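Local coordinates for protein 3-dehydroquinate dehydratase (Clostridium difficile, PDB 4H3D) that catalyses the cis-dehydration of 3-dehydroquinate to 3-dehydroshikimate through an imine (Schiff-base) intermediate, the third step of the chorismate pathway, at residues M123-I128 and Q166-D171; E130-A135 and V140-S145. All coordinates share one frame; numbering follows the deposited sequence. Where two conformers were deposited one is given.

Interaction 1 of 2, residues M123-I128 and Q166-D171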
ATOM      1  N   MET B 123     -11.565 -24.361 -16.338  0.60 20.43           N
ATOM      2  CA  MET B 123     -11.392 -25.638 -17.043  0.60 21.57           C
ATOM      3  C   MET B 123     -12.523 -26.619 -16.712  0.60 23.09           C
ATOM      4  O   MET B 123     -12.766 -27.565 -17.455  0.60 24.07           O
ATOM      5  CB  MET B 123     -10.028 -26.256 -16.709  0.60 20.89           C
ATOM      6  CG  MET B 123      -8.867 -25.466 -17.262  0.60 21.07           C
ATOM      7  SD  MET B 123      -8.844 -25.459 -19.060  0.60 31.06           S
ATOM      8  CE  MET B 123      -8.605 -27.196 -19.397  0.60 24.56           C
ATOM      9  N   GLY B 124     -13.216 -26.386 -15.599  1.00 23.58           N
ATOM     10  CA  GLY B 124     -14.360 -27.221 -15.210  1.00 24.14           C
ATOM     11  C   GLY B 124     -14.041 -28.328 -14.228  1.00 24.46           C
ATOM     12  O   GLY B 124     -12.897 -28.750 -14.101  1.00 21.71           O
ATOM     13  N   ASP B 125     -15.083 -28.819 -13.567  1.00 25.36           N
ATOM     14  CA  ASP B 125     -14.943 -29.843 -12.530  1.00 26.86           C
ATOM     15  C   ASP B 125     -14.251 -31.136 -12.967  1.00 27.46           C
ATOM     16  O   ASP B 125     -13.490 -31.722 -12.186  1.00 26.75           O
ATOM     17  CB  ASP B 125     -16.312 -30.203 -11.944  1.00 28.95           C
ATOM     18  CG  ASP B 125     -16.976 -29.037 -11.219  1.00 34.87           C
ATOM     19  OD1 ASP B 125     -16.270 -28.093 -10.798  1.00 39.11           O
ATOM     20  OD2 ASP B 125     -18.229 -29.071 -11.068  1.00 48.78           O
ATOM     21  N   GLU B 126     -14.510 -31.577 -14.196  0.60 28.03           N
ATOM     22  CA  GLU B 126     -13.925 -32.829 -14.685  0.60 29.64           C
ATOM     23  C   GLU B 126     -12.406 -32.736 -14.716  0.60 28.14           C
ATOM     24  O   GLU B 126     -11.714 -33.591 -14.173  0.60 27.25           O
ATOM     25  CB  GLU B 126     -14.475 -33.210 -16.071  0.60 31.26           C
ATOM     26  CG  GLU B 126     -13.986 -34.568 -16.584  0.60 36.06           C
ATOM     27  CD  GLU B 126     -14.723 -35.048 -17.832  0.60 41.40           C
ATOM     28  OE1 GLU B 126     -15.323 -34.219 -18.546  0.60 47.73           O
ATOM     29  OE2 GLU B 126     -14.696 -36.264 -18.096  0.60 46.94           O
ATOM     30  N   VAL B 127     -11.898 -31.683 -15.344  1.00 26.21           N
ATOM     31  CA  VAL B 127     -10.459 -31.473 -15.455  1.00 24.83           C
ATOM     32  C   VAL B 127      -9.850 -31.244 -14.074  1.00 23.32           C
ATOM     33  O   VAL B 127      -8.874 -31.907 -13.693  1.00 24.67           O
ATOM     34  CB  VAL B 127     -10.132 -30.262 -16.352  1.00 24.01           C
ATOM     35  CG1 VAL B 127      -8.693 -29.806 -16.152  1.00 20.20           C
ATOM     36  CG2 VAL B 127     -10.429 -30.601 -17.799  1.00 26.62           C
ATOM     37  N   ILE B 128     -10.448 -30.330 -13.324  1.00 23.15           N
ATOM     38  CA  ILE B 128      -9.981 -29.984 -11.976  1.00 24.27           C
ATOM     39  C   ILE B 128      -9.941 -31.187 -11.046  1.00 25.13           C
ATOM     40  O   ILE B 128      -8.940 -31.411 -10.377  1.00 23.44           O
ATOM     41  CB  ILE B 128     -10.837 -28.899 -11.348  1.00 22.73           C
ATOM     42  CG1 ILE B 128     -10.668 -27.576 -12.114  1.00 25.53           C
ATOM     43  CG2 ILE B 128     -10.430 -28.687  -9.904  1.00 24.73           C
ATOM     44  CD1 ILE B 128     -11.714 -26.548 -11.771  1.00 28.27           C
ATOM     45  N   GLN B 166     -12.193 -23.601  -2.678  1.00 24.42           N
ATOM     46  CA  GLN B 166     -11.998 -24.440  -1.481  1.00 25.64           C
ATOM     47  C   GLN B 166     -12.740 -25.762  -1.630  1.00 26.33           C
ATOM     48  O   GLN B 166     -12.191 -26.837  -1.324  1.00 27.51           O
ATOM     49  CB  GLN B 166     -12.477 -23.738  -0.211  1.00 25.61           C
ATOM     50  CG  GLN B 166     -11.598 -22.613   0.239  1.00 27.90           C
ATOM     51  CD  GLN B 166     -11.962 -22.116   1.638  1.00 29.29           C
ATOM     52  OE1 GLN B 166     -11.105 -21.653   2.379  1.00 30.60           O
ATOM     53  NE2 GLN B 166     -13.241 -22.228   2.001  1.00 26.36           N
ATOM     54  N   GLU B 167     -13.987 -25.695  -2.100  1.00 27.30           N
ATOM     55  CA  GLU B 167     -14.803 -26.900  -2.273  1.00 29.07           C
ATOM     56  C   GLU B 167     -14.166 -27.878  -3.260  1.00 28.76           C
ATOM     57  O   GLU B 167     -14.305 -29.092  -3.108  1.00 27.94           O
ATOM     58  CB  GLU B 167     -16.232 -26.542  -2.721  1.00 30.08           C
ATOM     59  CG  GLU B 167     -17.039 -25.776  -1.676  1.00 34.33           C
ATOM     60  CD  GLU B 167     -18.358 -25.216  -2.229  1.00 42.81           C
ATOM     61  OE1 GLU B 167     -18.703 -25.510  -3.410  1.00 39.08           O
ATOM     62  OE2 GLU B 167     -19.040 -24.468  -1.485  1.00 45.82           O
ATOM     63  N   LEU B 168     -13.465 -27.349  -4.256  1.00 27.04           N
ATOM     64  CA  LEU B 168     -12.791 -28.173  -5.256  1.00 27.74           C
ATOM     65  C   LEU B 168     -11.434 -28.719  -4.768  1.00 28.09           C
ATOM     66  O   LEU B 168     -10.753 -29.435  -5.479  1.00 28.41           O
ATOM     67  CB  LEU B 168     -12.632 -27.400  -6.560  1.00 27.79           C
ATOM     68  CG  LEU B 168     -13.923 -27.233  -7.362  1.00 29.47           C
ATOM     69  CD1 LEU B 168     -13.754 -26.188  -8.481  1.00 30.01           C
ATOM     70  CD2 LEU B 168     -14.409 -28.577  -7.931  1.00 30.67           C
ATOM     71  N   GLY B 169     -11.063 -28.391  -3.545  1.00 27.12           N
ATOM     72  CA  GLY B 169      -9.822 -28.901  -2.973  1.00 25.52           C
ATOM     73  C   GLY B 169      -8.581 -28.069  -3.219  1.00 24.42           C
ATOM     74  O   GLY B 169      -7.468 -28.562  -3.027  1.00 23.76           O
ATOM     75  N   ALA B 170      -8.728 -26.813  -3.645  1.00 22.81           N
ATOM     76  CA  ALA B 170      -7.529 -25.975  -3.804  1.00 22.28           C
ATOM     77  C   ALA B 170      -6.851 -25.827  -2.448  1.00 24.05           C
ATOM     78  O   ALA B 170      -7.516 -25.609  -1.448  1.00 23.79           O
ATOM     79  CB  ALA B 170      -7.886 -24.594  -4.330  1.00 22.04           C
ATOM     80  N   ASP B 171      -5.536 -25.964  -2.411  1.00 21.96           N
ATOM     81  CA  ASP B 171      -4.808 -25.664  -1.204  1.00 22.78           C
ATOM     82  C   ASP B 171      -4.745 -24.138  -1.074  1.00 22.43           C
ATOM     83  O   ASP B 171      -4.725 -23.609   0.039  1.00 21.40           O
ATOM     84  CB  ASP B 171      -3.396 -26.246  -1.282  1.00 22.71           C
ATOM     85  CG  ASP B 171      -3.399 -27.760  -1.349  1.00 27.77           C
ATOM     86  OD1 ASP B 171      -3.567 -28.397  -0.294  1.00 25.36           O
ATOM     87  OD2 ASP B 171      -3.211 -28.310  -2.456  1.00 26.38           O
TER
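Leu168 packs against Ile128 and Asp125 in a small, mainly apolar contact between two neighbouring outer helices of the TIM barrel: the first turn of helix 125-137 meets the residue just past the C-terminal end of helix 155-167. One leucine serves two very different partners. Toward Ile128, methyl meets methyl (Ile128 CD1 and Leu168 CD1 3.9 Å apart), and the two side chains cross at about a right angle. Ile128 is buried, its CG1 anti to the carbonyl carbon (chi1 -66°) and its CD1 carried out to the leucine by an extended second torsion of 166°.

Asp125, exposed at the start of the helix, meets the same leucine through OD1. Asp125 OD1 lies 3.5 Å from Leu168 CD2, and it also stands 3.9 Å from Leu168 CD1, so the carboxylate oxygen borders both methyls of the isopropyl fork. This is van der Waals contact; outside the two segments Arg164 makes a long, weak ion pair with the same oxygen.

Glycine marks both helix ends, at backbone angles where a CB would be jammed against the preceding carbonyl oxygen. Gly124 is the N-cap of helix 125-137 and accepts the bond from Ile128 N to Gly124 O, 3.0 Å. Gly169, with positive phi (89°), closes the other helix in a Schellman motif, and Gly169 N reaches Gln166 O at 2.9 Å. On the barrel side, Ile144 of strand 141-148 touches both Ile128 and Leu168, while Leu121 adds to the cover of the leucine.

Chemically, then, the contact grades from hydrocarbon inside to carboxylate outside: cohesion comes from dispersion and burial of methyl groups, with a charged group left at the solvent-facing margin.

Interaction 2 of 2, residues E130-A135 and V140-S145; sequences EVVNFA and VKVIIS
Apolar packing does most of the work where Val132 and Ala135 of helix 125-137 meet Val140, Val142 and Ile144 on and just before strand 141-148. Helix and strand run nearly antiparallel, their short axes at 156° and 8.5 Å apart, as expected for the return from helix to next strand in a beta-alpha-beta unit of a TIM barrel. Val142 is shared between two helix residues one turn apart. Its CG2, anti to the carbonyl carbon, meets the smaller of the two, Ala135 CB lying 3.5 Å from Val142 CG2. Its CG1, anti to the backbone N, points to the preceding turn, where Val132 CG2 stands 3.9 Å from Val142 CG1, the two valines meeting at a slant. The same Val132 CG2 methyl also lies 4.2 Å from Ile144 CD1, a looser touch further along the strand. At the near end Ala135 CB and Val140 CB are 3.9 Å apart.

A single backbone bond supplies the polar component. Val140 N donates to Ala135 O at 2.9 Å, nearly straight at the hydrogen (165°), although the donor sits above the carbonyl plane, 41° out of it. Outside the two segments, Val142 N is hydrogen-bonded to Asp171 OD2, just before the next strand, and Val119 of strand 116-120 touches Val142 from the neighbouring strand.

All five residues that touch are buried, and their side chains are entirely hydrocarbon, consistent with a face held by methyl packing. The one hydrogen bond between the segments satisfies a carbonyl and an amide at the turn, and links the end of the helix to the residue just before the strand.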
ATOM      1  N   GLU B 130      -9.677 -34.314 -11.757  1.00 27.65           N
ATOM      2  CA  GLU B 130      -8.611 -35.220 -12.169  1.00 30.09           C
ATOM      3  C   GLU B 130      -7.225 -34.698 -11.790  1.00 27.66           C
ATOM      4  O   GLU B 130      -6.419 -35.433 -11.199  1.00 28.34           O
ATOM      5  CB  GLU B 130      -8.674 -35.525 -13.674  1.00 30.96           C
ATOM      6  CG  GLU B 130      -7.657 -36.593 -14.093  1.00 37.14           C
ATOM      7  CD  GLU B 130      -7.741 -36.999 -15.558  1.00 44.89           C
ATOM      8  OE1 GLU B 130      -8.654 -36.551 -16.281  1.00 45.43           O
ATOM      9  OE2 GLU B 130      -6.879 -37.799 -15.982  1.00 50.65           O
ATOM     10  N   VAL B 131      -6.953 -33.436 -12.108  1.00 25.37           N
ATOM     11  CA  VAL B 131      -5.643 -32.861 -11.841  1.00 24.31           C
ATOM     12  C   VAL B 131      -5.398 -32.642 -10.343  1.00 23.51           C
ATOM     13  O   VAL B 131      -4.298 -32.898  -9.855  1.00 23.10           O
ATOM     14  CB  VAL B 131      -5.423 -31.551 -12.608  1.00 24.56           C
ATOM     15  CG1 VAL B 131      -4.032 -31.017 -12.339  1.00 24.87           C
ATOM     16  CG2 VAL B 131      -5.632 -31.790 -14.112  1.00 25.81           C
ATOM     17  N   VAL B 132      -6.409 -32.179  -9.615  1.00 22.59           N
ATOM     18  CA  VAL B 132      -6.231 -31.953  -8.172  1.00 22.93           C
ATOM     19  C   VAL B 132      -5.992 -33.263  -7.417  1.00 24.63           C
ATOM     20  O   VAL B 132      -5.074 -33.353  -6.611  1.00 24.82           O
ATOM     21  CB  VAL B 132      -7.418 -31.209  -7.539  1.00 23.99           C
ATOM     22  CG1 VAL B 132      -7.306 -31.231  -6.015  1.00 24.69           C
ATOM     23  CG2 VAL B 132      -7.470 -29.805  -8.034  1.00 21.33           C
ATOM     24  N   ASN B 133      -6.800 -34.278  -7.692  1.00 25.42           N
ATOM     25  CA  ASN B 133      -6.652 -35.552  -7.007  1.00 28.08           C
ATOM     26  C   ASN B 133      -5.285 -36.166  -7.273  1.00 26.65           C
ATOM     27  O   ASN B 133      -4.648 -36.690  -6.360  1.00 25.48           O
ATOM     28  CB  ASN B 133      -7.771 -36.532  -7.398  1.00 30.26           C
ATOM     29  CG  ASN B 133      -9.105 -36.186  -6.758  1.00 38.98           C
ATOM     30  OD1 ASN B 133      -9.155 -35.586  -5.673  1.00 44.39           O
ATOM     31  ND2 ASN B 133     -10.206 -36.581  -7.419  1.00 43.21           N
ATOM     32  N   PHE B 134      -4.808 -36.061  -8.510  1.00 25.79           N
ATOM     33  CA  PHE B 134      -3.519 -36.623  -8.846  1.00 23.83           C
ATOM     34  C   PHE B 134      -2.377 -35.852  -8.187  1.00 22.59           C
ATOM     35  O   PHE B 134      -1.435 -36.459  -7.659  1.00 24.94           O
ATOM     36  CB  PHE B 134      -3.303 -36.706 -10.351  1.00 24.39           C
ATOM     37  CG  PHE B 134      -2.097 -37.472 -10.707  1.00 26.67           C
ATOM     38  CD1 PHE B 134      -2.115 -38.861 -10.666  1.00 31.43           C
ATOM     39  CD2 PHE B 134      -0.913 -36.828 -11.013  1.00 27.48           C
ATOM     40  CE1 PHE B 134      -0.989 -39.584 -10.965  1.00 34.72           C
ATOM     41  CE2 PHE B 134       0.228 -37.556 -11.316  1.00 27.98           C
ATOM     42  CZ  PHE B 134       0.191 -38.927 -11.290  1.00 32.64           C
ATOM     43  N   ALA B 135      -2.444 -34.524  -8.237  1.00 20.77           N
ATOM     44  CA  ALA B 135      -1.457 -33.691  -7.581  1.00 21.28           C
ATOM     45  C   ALA B 135      -1.372 -34.062  -6.107  1.00 20.46           C
ATOM     46  O   ALA B 135      -0.276 -34.222  -5.567  1.00 21.50           O
ATOM     47  CB  ALA B 135      -1.801 -32.184  -7.744  1.00 19.31           C
ATOM     48  N   VAL B 140       1.734 -32.676  -4.152  1.00 22.63           N
ATOM     49  CA  VAL B 140       1.888 -31.413  -4.823  1.00 22.05           C
ATOM     50  C   VAL B 140       0.730 -30.518  -4.376  1.00 22.75           C
ATOM     51  O   VAL B 140      -0.406 -30.967  -4.336  1.00 24.60           O
ATOM     52  CB  VAL B 140       1.848 -31.603  -6.352  1.00 19.94           C
ATOM     53  CG1 VAL B 140       1.860 -30.227  -7.096  1.00 18.31           C
ATOM     54  CG2 VAL B 140       2.993 -32.475  -6.785  1.00 20.00           C
ATOM     55  N   LYS B 141       1.030 -29.267  -4.019  1.00 22.80           N
ATOM     56  CA  LYS B 141       0.004 -28.314  -3.614  1.00 23.62           C
ATOM     57  C   LYS B 141      -0.669 -27.687  -4.829  1.00 22.67           C
ATOM     58  O   LYS B 141      -0.062 -27.516  -5.890  1.00 21.41           O
ATOM     59  CB  LYS B 141       0.589 -27.229  -2.705  1.00 23.59           C
ATOM     60  CG  LYS B 141       1.311 -27.764  -1.498  1.00 27.32           C
ATOM     61  CD  LYS B 141       0.441 -28.670  -0.628  1.00 31.82           C
ATOM     62  CE  LYS B 141       1.237 -29.148   0.579  1.00 40.02           C
ATOM     63  NZ  LYS B 141       0.507 -30.163   1.371  1.00 41.29           N
ATOM     64  N   VAL B 142      -1.937 -27.333  -4.685  1.00 22.09           N
ATOM     65  CA  VAL B 142      -2.659 -26.818  -5.825  1.00 20.66           C
ATOM     66  C   VAL B 142      -3.237 -25.437  -5.600  1.00 20.88           C
ATOM     67  O   VAL B 142      -3.882 -25.166  -4.592  1.00 22.20           O
ATOM     68  CB  VAL B 142      -3.795 -27.767  -6.240  1.00 20.79           C
ATOM     69  CG1 VAL B 142      -4.583 -27.195  -7.459  1.00 20.44           C
ATOM     70  CG2 VAL B 142      -3.226 -29.146  -6.588  1.00 21.95           C
ATOM     71  N   ILE B 143      -2.945 -24.565  -6.550  1.00 22.44           N
ATOM     72  CA  ILE B 143      -3.553 -23.259  -6.632  1.00 22.02           C
ATOM     73  C   ILE B 143      -4.657 -23.435  -7.684  1.00 20.95           C
ATOM     74  O   ILE B 143      -4.388 -23.969  -8.756  1.00 20.85           O
ATOM     75  CB  ILE B 143      -2.552 -22.184  -7.171  1.00 21.33           C
ATOM     76  CG1 ILE B 143      -1.523 -21.810  -6.113  1.00 21.79           C
ATOM     77  CG2 ILE B 143      -3.293 -20.923  -7.605  1.00 21.71           C
ATOM     78  CD1 ILE B 143      -0.460 -20.848  -6.626  1.00 22.87           C
ATOM     79  N   ILE B 144      -5.900 -23.073  -7.359  1.00 21.27           N
ATOM     80  CA  ILE B 144      -6.952 -23.045  -8.376  1.00 20.53           C
ATOM     81  C   ILE B 144      -7.140 -21.555  -8.623  1.00 20.13           C
ATOM     82  O   ILE B 144      -7.370 -20.798  -7.697  1.00 21.19           O
ATOM     83  CB  ILE B 144      -8.246 -23.721  -7.940  1.00 21.19           C
ATOM     84  CG1 ILE B 144      -7.991 -25.203  -7.656  1.00 22.95           C
ATOM     85  CG2 ILE B 144      -9.335 -23.526  -9.017  1.00 21.71           C
ATOM     86  CD1 ILE B 144      -9.252 -26.031  -7.249  1.00 20.21           C
ATOM     87  N   SER B 145      -6.987 -21.129  -9.860  1.00 20.05           N
ATOM     88  CA  SER B 145      -7.036 -19.712 -10.163  1.00 19.49           C
ATOM     89  C   SER B 145      -8.174 -19.299 -11.074  1.00 18.84           C
ATOM     90  O   SER B 145      -8.724 -20.107 -11.828  1.00 18.92           O
ATOM     91  CB  SER B 145      -5.709 -19.279 -10.808  1.00 21.17           C
ATOM     92  OG  SER B 145      -5.529 -19.889 -12.078  1.00 22.43           O
TER

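In the fold
Both interactions draw on helix 125-137, using different parts of it: interaction 1 its N-terminal turn, interaction 2 its later turns. Interaction 2 is the core contact, fully buried and joining helix to barrel strand within one beta-alpha-beta unit; interaction 1 is only partly buried and joins that helix to the end of the next outer helix. The chemistry follows the place: aliphatic packing plus a backbone bond inside, a leucine shared between an isoleucine methyl and a carboxylate further out. They touch directly, Ala170 CB packing 3.4 Å from Ile144 CG1. Along the chain, interaction 2 is nested within the loop that interaction 1 closes.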